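Probable exosome complex exonuclease 2 (Pyrococcus abyssi, PDB 2PO1) is probably a non-catalytic subunit of the RNA-degrading archaeal exosome that helps to structure the active site of its partner Rrp41. Local coordinates at residues C[29-34]-C[211-216]; C[43-48]-C[61-66]. All blocks are in the same frame, centred on the assembly; numbering follows the deposited sequence.

Interaction 1: C[29-34]-C[211-216]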
ATOM      1  N   ASP C  29     -21.440  21.663 -29.412  1.00 33.57           N
ATOM      2  CA  ASP C  29     -22.812  21.286 -29.105  1.00 34.22           C
ATOM      3  C   ASP C  29     -23.743  22.476 -29.155  1.00 35.82           C
ATOM      4  O   ASP C  29     -24.838  22.429 -28.619  1.00 35.91           O
ATOM      5  CB  ASP C  29     -22.890  20.666 -27.712  1.00 32.63           C
ATOM      6  CG  ASP C  29     -22.401  21.614 -26.636  1.00 32.93           C
ATOM      7  OD1 ASP C  29     -22.505  21.272 -25.441  1.00 31.22           O
ATOM      8  OD2 ASP C  29     -21.919  22.721 -26.991  1.00 34.51           O
ATOM      9  N   ASP C  30     -23.283  23.562 -29.762  1.00 36.86           N
ATOM     10  CA  ASP C  30     -24.117  24.716 -29.994  1.00 38.78           C
ATOM     11  C   ASP C  30     -24.407  25.537 -28.746  1.00 37.26           C
ATOM     12  O   ASP C  30     -25.222  26.461 -28.774  1.00 38.58           O
ATOM     13  CB  ASP C  30     -25.430  24.308 -30.682  1.00 41.47           C
ATOM     14  CG  ASP C  30     -25.204  23.732 -32.076  1.00 45.92           C
ATOM     15  OD1 ASP C  30     -25.669  22.597 -32.347  1.00 49.98           O
ATOM     16  OD2 ASP C  30     -24.527  24.397 -32.885  1.00 49.58           O
ATOM     17  N   ARG C  31     -23.730  25.225 -27.668  1.00 32.79           N
ATOM     18  CA  ARG C  31     -23.802  26.030 -26.468  1.00 32.29           C
ATOM     19  C   ARG C  31     -23.085  27.349 -26.647  1.00 32.92           C
ATOM     20  O   ARG C  31     -22.164  27.428 -27.468  1.00 34.28           O
ATOM     21  CB  ARG C  31     -23.081  25.302 -25.360  1.00 30.00           C
ATOM     22  CG  ARG C  31     -23.925  24.388 -24.583  1.00 27.75           C
ATOM     23  CD  ARG C  31     -23.132  24.112 -23.361  1.00 26.35           C
ATOM     24  NE  ARG C  31     -22.032  23.187 -23.601  1.00 22.76           N
ATOM     25  CZ  ARG C  31     -21.068  22.973 -22.718  1.00 20.90           C
ATOM     26  NH1 ARG C  31     -21.085  23.603 -21.549  1.00 19.64           N
ATOM     27  NH2 ARG C  31     -20.129  22.056 -22.951  1.00 19.19           N
ATOM     28  N   GLY C  32     -23.496  28.367 -25.880  1.00 32.59           N
ATOM     29  CA  GLY C  32     -22.796  29.652 -25.835  1.00 31.65           C
ATOM     30  C   GLY C  32     -21.546  29.448 -25.000  1.00 29.67           C
ATOM     31  O   GLY C  32     -21.406  28.411 -24.347  1.00 26.58           O
ATOM     32  N   PHE C  33     -20.638  30.427 -25.008  1.00 29.62           N
ATOM     33  CA  PHE C  33     -19.390  30.316 -24.219  1.00 27.79           C
ATOM     34  C   PHE C  33     -19.683  30.258 -22.737  1.00 27.62           C
ATOM     35  O   PHE C  33     -18.883  29.707 -21.935  1.00 25.34           O
ATOM     36  CB  PHE C  33     -18.447  31.496 -24.523  1.00 28.46           C
ATOM     37  CG  PHE C  33     -17.861  31.480 -25.942  1.00 29.24           C
ATOM     38  CD1 PHE C  33     -17.114  32.555 -26.393  1.00 23.86           C
ATOM     39  CD2 PHE C  33     -18.054  30.377 -26.795  1.00 27.06           C
ATOM     40  CE1 PHE C  33     -16.564  32.539 -27.661  1.00 27.63           C
ATOM     41  CE2 PHE C  33     -17.529  30.374 -28.069  1.00 28.12           C
ATOM     42  CZ  PHE C  33     -16.765  31.445 -28.498  1.00 28.09           C
ATOM     43  N   GLU C  34     -20.830  30.813 -22.360  1.00 29.10           N
ATOM     44  CA  GLU C  34     -21.187  30.900 -20.927  1.00 29.92           C
ATOM     45  C   GLU C  34     -22.298  29.942 -20.513  1.00 29.82           C
ATOM     46  O   GLU C  34     -22.795  30.006 -19.388  1.00 30.59           O
ATOM     47  CB  GLU C  34     -21.454  32.357 -20.470  1.00 31.40           C
ATOM     48  CG  GLU C  34     -20.178  33.237 -20.448  1.00 29.54           C
ATOM     49  CD  GLU C  34     -20.462  34.675 -20.090  1.00 35.58           C
ATOM     50  OE1 GLU C  34     -21.639  34.974 -19.745  1.00 34.17           O
ATOM     51  OE2 GLU C  34     -19.498  35.498 -20.158  1.00 36.77           O
ATOM     52  N   ASP C 211     -18.087  25.321 -18.309  1.00 21.01           N
ATOM     53  CA  ASP C 211     -18.562  23.942 -18.318  1.00 19.87           C
ATOM     54  C   ASP C 211     -18.079  23.193 -19.554  1.00 20.33           C
ATOM     55  O   ASP C 211     -18.897  22.807 -20.382  1.00 21.01           O
ATOM     56  CB  ASP C 211     -20.073  23.899 -18.239  1.00 20.08           C
ATOM     57  CG  ASP C 211     -20.622  22.496 -18.186  1.00 20.52           C
ATOM     58  OD1 ASP C 211     -21.730  22.315 -18.728  1.00 22.68           O
ATOM     59  OD2 ASP C 211     -19.972  21.592 -17.607  1.00 18.59           O
ATOM     60  N   PRO C 212     -16.756  22.903 -19.619  1.00 19.60           N
ATOM     61  CA  PRO C 212     -16.130  22.283 -20.777  1.00 20.52           C
ATOM     62  C   PRO C 212     -16.562  20.832 -20.775  1.00 20.97           C
ATOM     63  O   PRO C 212     -16.589  20.234 -19.724  1.00 21.84           O
ATOM     64  CB  PRO C 212     -14.609  22.393 -20.461  1.00 19.15           C
ATOM     65  CG  PRO C 212     -14.509  22.445 -19.000  1.00 17.23           C
ATOM     66  CD  PRO C 212     -15.788  23.136 -18.525  1.00 18.66           C
ATOM     67  N   SER C 213     -16.991  20.311 -21.901  1.00 22.64           N
ATOM     68  CA  SER C 213     -17.265  18.877 -22.039  1.00 21.80           C
ATOM     69  C   SER C 213     -15.904  18.203 -22.161  1.00 21.03           C
ATOM     70  O   SER C 213     -14.880  18.875 -22.278  1.00 20.24           O
ATOM     71  CB  SER C 213     -17.999  18.619 -23.333  1.00 22.43           C
ATOM     72  OG  SER C 213     -17.189  19.053 -24.430  1.00 23.05           O
ATOM     73  N   LEU C 214     -15.896  16.878 -22.195  1.00 20.54           N
ATOM     74  CA  LEU C 214     -14.651  16.117 -22.288  1.00 21.29           C
ATOM     75  C   LEU C 214     -13.929  16.502 -23.560  1.00 22.53           C
ATOM     76  O   LEU C 214     -12.721  16.743 -23.544  1.00 21.45           O
ATOM     77  CB  LEU C 214     -14.982  14.652 -22.352  1.00 21.27           C
ATOM     78  CG  LEU C 214     -14.183  13.600 -21.628  1.00 25.33           C
ATOM     79  CD1 LEU C 214     -14.457  12.314 -22.407  1.00 25.91           C
ATOM     80  CD2 LEU C 214     -12.721  13.980 -21.471  1.00 26.15           C
ATOM     81  N   ASP C 215     -14.675  16.608 -24.661  1.00 24.44           N
ATOM     82  CA  ASP C 215     -14.067  16.949 -25.942  1.00 25.81           C
ATOM     83  C   ASP C 215     -13.388  18.324 -25.835  1.00 25.46           C
ATOM     84  O   ASP C 215     -12.330  18.513 -26.383  1.00 24.57           O
ATOM     85  CB  ASP C 215     -15.114  16.997 -27.035  1.00 28.73           C
ATOM     86  CG  ASP C 215     -15.531  15.612 -27.492  1.00 34.64           C
ATOM     87  OD1 ASP C 215     -14.686  14.677 -27.393  1.00 39.08           O
ATOM     88  OD2 ASP C 215     -16.693  15.471 -27.928  1.00 41.30           O
ATOM     89  N   GLU C 216     -13.981  19.247 -25.076  1.00 23.79           N
ATOM     90  CA  GLU C 216     -13.323  20.540 -24.861  1.00 23.35           C
ATOM     91  C   GLU C 216     -12.137  20.396 -23.906  1.00 22.23           C
ATOM     92  O   GLU C 216     -11.085  21.010 -24.117  1.00 22.49           O
ATOM     93  CB  GLU C 216     -14.297  21.574 -24.385  1.00 22.81           C
ATOM     94  CG  GLU C 216     -15.144  22.118 -25.520  1.00 24.60           C
ATOM     95  CD  GLU C 216     -16.418  22.763 -25.088  1.00 22.94           C
ATOM     96  OE1 GLU C 216     -17.022  23.424 -25.941  1.00 24.11           O
ATOM     97  OE2 GLU C 216     -16.836  22.654 -23.921  1.00 24.88           O
TER
HETATM   98  O   HOH W   1     -19.363  22.162 -25.993  1.00 31.75           O

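Interaction 2: C[43-48]-C[61-66]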
ATOM      1  N   VAL C  43     -31.736  14.841  -5.602  1.00 27.10           N
ATOM      2  CA  VAL C  43     -31.183  14.753  -4.257  1.00 26.69           C
ATOM      3  C   VAL C  43     -31.877  13.634  -3.483  1.00 26.14           C
ATOM      4  O   VAL C  43     -33.006  13.284  -3.779  1.00 28.12           O
ATOM      5  CB  VAL C  43     -31.266  16.185  -3.683  1.00 26.91           C
ATOM      6  CG1 VAL C  43     -32.079  16.302  -2.466  1.00 30.71           C
ATOM      7  CG2 VAL C  43     -29.913  16.777  -3.570  1.00 24.56           C
ATOM      8  N   GLY C  44     -31.170  12.965  -2.592  1.00 25.36           N
ATOM      9  CA  GLY C  44     -31.812  11.951  -1.760  1.00 25.59           C
ATOM     10  C   GLY C  44     -32.041  10.631  -2.447  1.00 25.92           C
ATOM     11  O   GLY C  44     -32.890   9.850  -2.042  1.00 26.94           O
ATOM     12  N   VAL C  45     -31.238  10.371  -3.469  1.00 25.70           N
ATOM     13  CA  VAL C  45     -31.374   9.182  -4.310  1.00 26.10           C
ATOM     14  C   VAL C  45     -30.820   7.908  -3.624  1.00 24.63           C
ATOM     15  O   VAL C  45     -31.235   6.810  -3.959  1.00 24.63           O
ATOM     16  CB  VAL C  45     -30.673   9.395  -5.694  1.00 24.85           C
ATOM     17  CG1 VAL C  45     -31.294  10.528  -6.432  1.00 27.95           C
ATOM     18  CG2 VAL C  45     -29.199   9.678  -5.519  1.00 22.69           C
ATOM     19  N   ILE C  46     -29.852   8.056  -2.713  1.00 23.32           N
ATOM     20  CA  ILE C  46     -29.335   6.910  -1.949  1.00 22.25           C
ATOM     21  C   ILE C  46     -29.946   7.011  -0.538  1.00 24.82           C
ATOM     22  O   ILE C  46     -29.425   7.715   0.347  1.00 22.44           O
ATOM     23  CB  ILE C  46     -27.779   6.849  -1.850  1.00 21.74           C
ATOM     24  CG1 ILE C  46     -27.115   6.884  -3.242  1.00 20.01           C
ATOM     25  CG2 ILE C  46     -27.372   5.619  -1.094  1.00 18.49           C
ATOM     26  CD1 ILE C  46     -27.620   5.787  -4.210  1.00 16.62           C
ATOM     27  N   GLU C  47     -31.062   6.319  -0.336  1.00 27.35           N
ATOM     28  CA  GLU C  47     -31.895   6.639   0.813  1.00 32.03           C
ATOM     29  C   GLU C  47     -31.257   6.116   2.105  1.00 32.95           C
ATOM     30  O   GLU C  47     -31.513   6.606   3.204  1.00 35.04           O
ATOM     31  CB  GLU C  47     -33.371   6.227   0.592  1.00 33.81           C
ATOM     32  CG  GLU C  47     -33.644   4.717   0.422  1.00 38.99           C
ATOM     33  CD  GLU C  47     -33.562   4.210  -1.046  1.00 43.60           C
ATOM     34  OE1 GLU C  47     -33.015   4.921  -1.931  1.00 41.64           O
ATOM     35  OE2 GLU C  47     -34.060   3.074  -1.302  1.00 46.85           O
ATOM     36  N   LYS C  48     -30.385   5.139   1.955  1.00 33.26           N
ATOM     37  CA  LYS C  48     -29.600   4.679   3.054  1.00 33.36           C
ATOM     38  C   LYS C  48     -28.641   5.744   3.545  1.00 31.22           C
ATOM     39  O   LYS C  48     -28.445   5.866   4.738  1.00 33.92           O
ATOM     40  CB  LYS C  48     -28.854   3.403   2.699  1.00 33.05           C
ATOM     41  CG  LYS C  48     -29.773   2.168   2.767  1.00 36.83           C
ATOM     42  CD  LYS C  48     -28.918   0.906   2.809  1.00 37.45           C
ATOM     43  CE  LYS C  48     -29.805  -0.295   2.947  1.00 39.76           C
ATOM     44  NZ  LYS C  48     -29.035  -1.480   3.502  1.00 38.54           N
ATOM     45  N   GLN C  61     -21.928  12.473 -14.990  1.00 19.36           N
ATOM     46  CA  GLN C  61     -22.822  12.163 -13.867  1.00 19.07           C
ATOM     47  C   GLN C  61     -21.999  11.906 -12.682  1.00 18.79           C
ATOM     48  O   GLN C  61     -21.061  11.125 -12.750  1.00 18.49           O
ATOM     49  CB  GLN C  61     -23.550  10.873 -14.139  1.00 18.65           C
ATOM     50  CG  GLN C  61     -24.212  10.917 -15.449  1.00 26.33           C
ATOM     51  CD  GLN C  61     -25.412  10.043 -15.457  1.00 27.46           C
ATOM     52  OE1 GLN C  61     -26.112   9.958 -14.459  1.00 29.50           O
ATOM     53  NE2 GLN C  61     -25.656   9.384 -16.564  1.00 31.77           N
ATOM     54  N   VAL C  62     -22.355  12.511 -11.553  1.00 19.14           N
ATOM     55  CA  VAL C  62     -21.641  12.169 -10.366  1.00 17.32           C
ATOM     56  C   VAL C  62     -22.628  11.989  -9.220  1.00 17.27           C
ATOM     57  O   VAL C  62     -23.632  12.684  -9.150  1.00 17.09           O
ATOM     58  CB  VAL C  62     -20.562  13.203 -10.029  1.00 18.19           C
ATOM     59  CG1 VAL C  62     -20.083  13.969 -11.239  1.00 19.01           C
ATOM     60  CG2 VAL C  62     -20.979  14.038  -8.961  1.00 20.57           C
ATOM     61  N   LEU C  63     -22.396  10.985  -8.388  1.00 16.58           N
ATOM     62  CA  LEU C  63     -23.237  10.752  -7.232  1.00 15.65           C
ATOM     63  C   LEU C  63     -22.444  11.115  -6.052  1.00 17.20           C
ATOM     64  O   LEU C  63     -21.276  10.630  -5.893  1.00 17.16           O
ATOM     65  CB  LEU C  63     -23.403   9.250  -7.049  1.00 18.00           C
ATOM     66  CG  LEU C  63     -24.734   8.633  -6.702  1.00 18.37           C
ATOM     67  CD1 LEU C  63     -24.587   7.117  -6.276  1.00 16.40           C
ATOM     68  CD2 LEU C  63     -25.705   9.514  -5.806  1.00 20.95           C
ATOM     69  N   VAL C  64     -23.065  11.831  -5.131  1.00 17.46           N
ATOM     70  CA  VAL C  64     -22.404  12.070  -3.860  1.00 17.23           C
ATOM     71  C   VAL C  64     -23.282  11.569  -2.778  1.00 17.91           C
ATOM     72  O   VAL C  64     -24.529  11.756  -2.799  1.00 18.79           O
ATOM     73  CB  VAL C  64     -22.133  13.608  -3.625  1.00 18.34           C
ATOM     74  CG1 VAL C  64     -21.639  13.892  -2.175  1.00 15.86           C
ATOM     75  CG2 VAL C  64     -21.157  14.029  -4.589  1.00 11.79           C
ATOM     76  N   GLY C  65     -22.659  10.869  -1.847  1.00 17.97           N
ATOM     77  CA  GLY C  65     -23.390  10.369  -0.676  1.00 18.08           C
ATOM     78  C   GLY C  65     -22.794  11.048   0.537  1.00 19.51           C
ATOM     79  O   GLY C  65     -21.583  11.301   0.569  1.00 18.75           O
ATOM     80  N   ILE C  66     -23.647  11.400   1.509  1.00 20.32           N
ATOM     81  CA  ILE C  66     -23.193  11.954   2.778  1.00 20.28           C
ATOM     82  C   ILE C  66     -23.474  10.932   3.805  1.00 21.05           C
ATOM     83  O   ILE C  66     -24.578  10.426   3.881  1.00 21.92           O
ATOM     84  CB  ILE C  66     -23.958  13.258   3.166  1.00 21.15           C
ATOM     85  CG1 ILE C  66     -23.844  14.314   2.054  1.00 20.20           C
ATOM     86  CG2 ILE C  66     -23.496  13.757   4.515  1.00 22.14           C
ATOM     87  CD1 ILE C  66     -22.459  14.876   1.765  1.00 15.90           C
TER

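Interaction 1: C[29-34]-C[211-216]
Arg-31 and Asp-211 join an irregular loop to a helix start. The loop is 29-34. The other segment is the turn after strand 207-210 and the first turn of helix 214-219. Within the loop, Asp-29 OD2 accepts from Arg-31 N at 3.2 Å and closes an Asx turn. The helix starts with a capping box. Glu-216 N donates to Ser-213 OG at 3.3 Å, and Ser-213 N donates to Glu-216 OE2 at 3.1 Å. Asp-211 has a positive phi, and its carbonyl O meets the end of Arg-31. Asp-211 O lies almost in the guanidinium plane and takes two bonds, from Arg-31 NH1 at 2.6 Å and from Arg-31 NH2 at 2.9 Å. A weak bond from Arg-27 adds to them. A bend at chi3 (-76°) turns the guanidinium of Arg-31 so that its NE faces Asp-29, with NE to OD1 at 2.7 Å. Anchored at both NE and the NH1/NH2 end, the group has little freedom to rotate. A salt bridge of 3.2 Å also runs from Asp-211 OD1 to Arg-31 NH1. The carboxylate and guanidinium planes stand 63° apart. Asp-211 OD2 pairs with Arg-37 and Asn-151, and Arg-31 NH1 also bonds to Asp-35 O. Asp-29, Arg-31, Asp-211 and Glu-216 thus form a salt-bridge network. A water donates to Glu-216 OE1 and, weakly, to Asp-29 OD2, and accepts a weak bond from Arg-31 NH2. Glu-216 OE2 also pairs with Arg-27. Its 3.5 Å pairing with Arg-31 NH2 is of charges only, with no N-H aimed at Glu-216 OE2.

Interaction 2: C[43-48]-C[61-66]
The backbone N of Ile-46 donates a hydrogen bond to Ser-52 OG, which ties the loop 43-48 to the start of strand 51-57. The contact with strand 60-71 is purely apolar. Leu-63 projects from the strand toward the loop. Both its methyls meet Ile-46, and CD2 also meets Val-45. Leu-63 CD2 lies 3.5 Å from Val-45 CG2, a snug approach, and 3.9 Å from Ile-46 CG1. Leu-63 CD1 lies 3.9 Å from Ile-46 CD1. The side chains of Val-45 and Leu-63 run antiparallel alongside each other. Ile-46 has CG1 anti to its carbonyl carbon (chi1 -55°), which sets the CG1-CD1 arm beside both leucine methyls. The backbones come closer further on, with the CA atoms of Ile-46 and Gly-65 at 7.0 Å. Replacing Leu-63 with an alanine would probably open a gap here and leave Val-45 CG2 and Ile-46 CD1 without their partners on the strand. Val-45 also packs on Leu-54. Ile-46 and Leu-63 touch side chains of a neighbouring protein subunit, while Val-62 and Val-64 turn to helix 152-166 on the other face of the sheet. The loop is thus the connection of a beta hairpin, strands 39-43 and 51-57, folded over the next strand of the mixed sheet in the first RNase PH domain, with its ribosomal protein S5-like fold.

Interaction 2 is nested along the chain inside the large loop that interaction 1 closes. Their centres lie 26 Å apart. Their nearest atoms are about 10 Å apart, and the two do not touch. Interaction 1 is polar and joins the loop after helix 13-23 to a turn in the second exoribonuclease family region. Interaction 2 is apolar and lies within the first region. The nearest atom of interaction 2 is about 4 Å from the bound nucleic acid. The nearest atom of interaction 1 is about 16 Å from the bound nucleic acid. Interaction 2 also borders another protein subunit, consistent with a protein that probably helps to structure the Rrp41 active site.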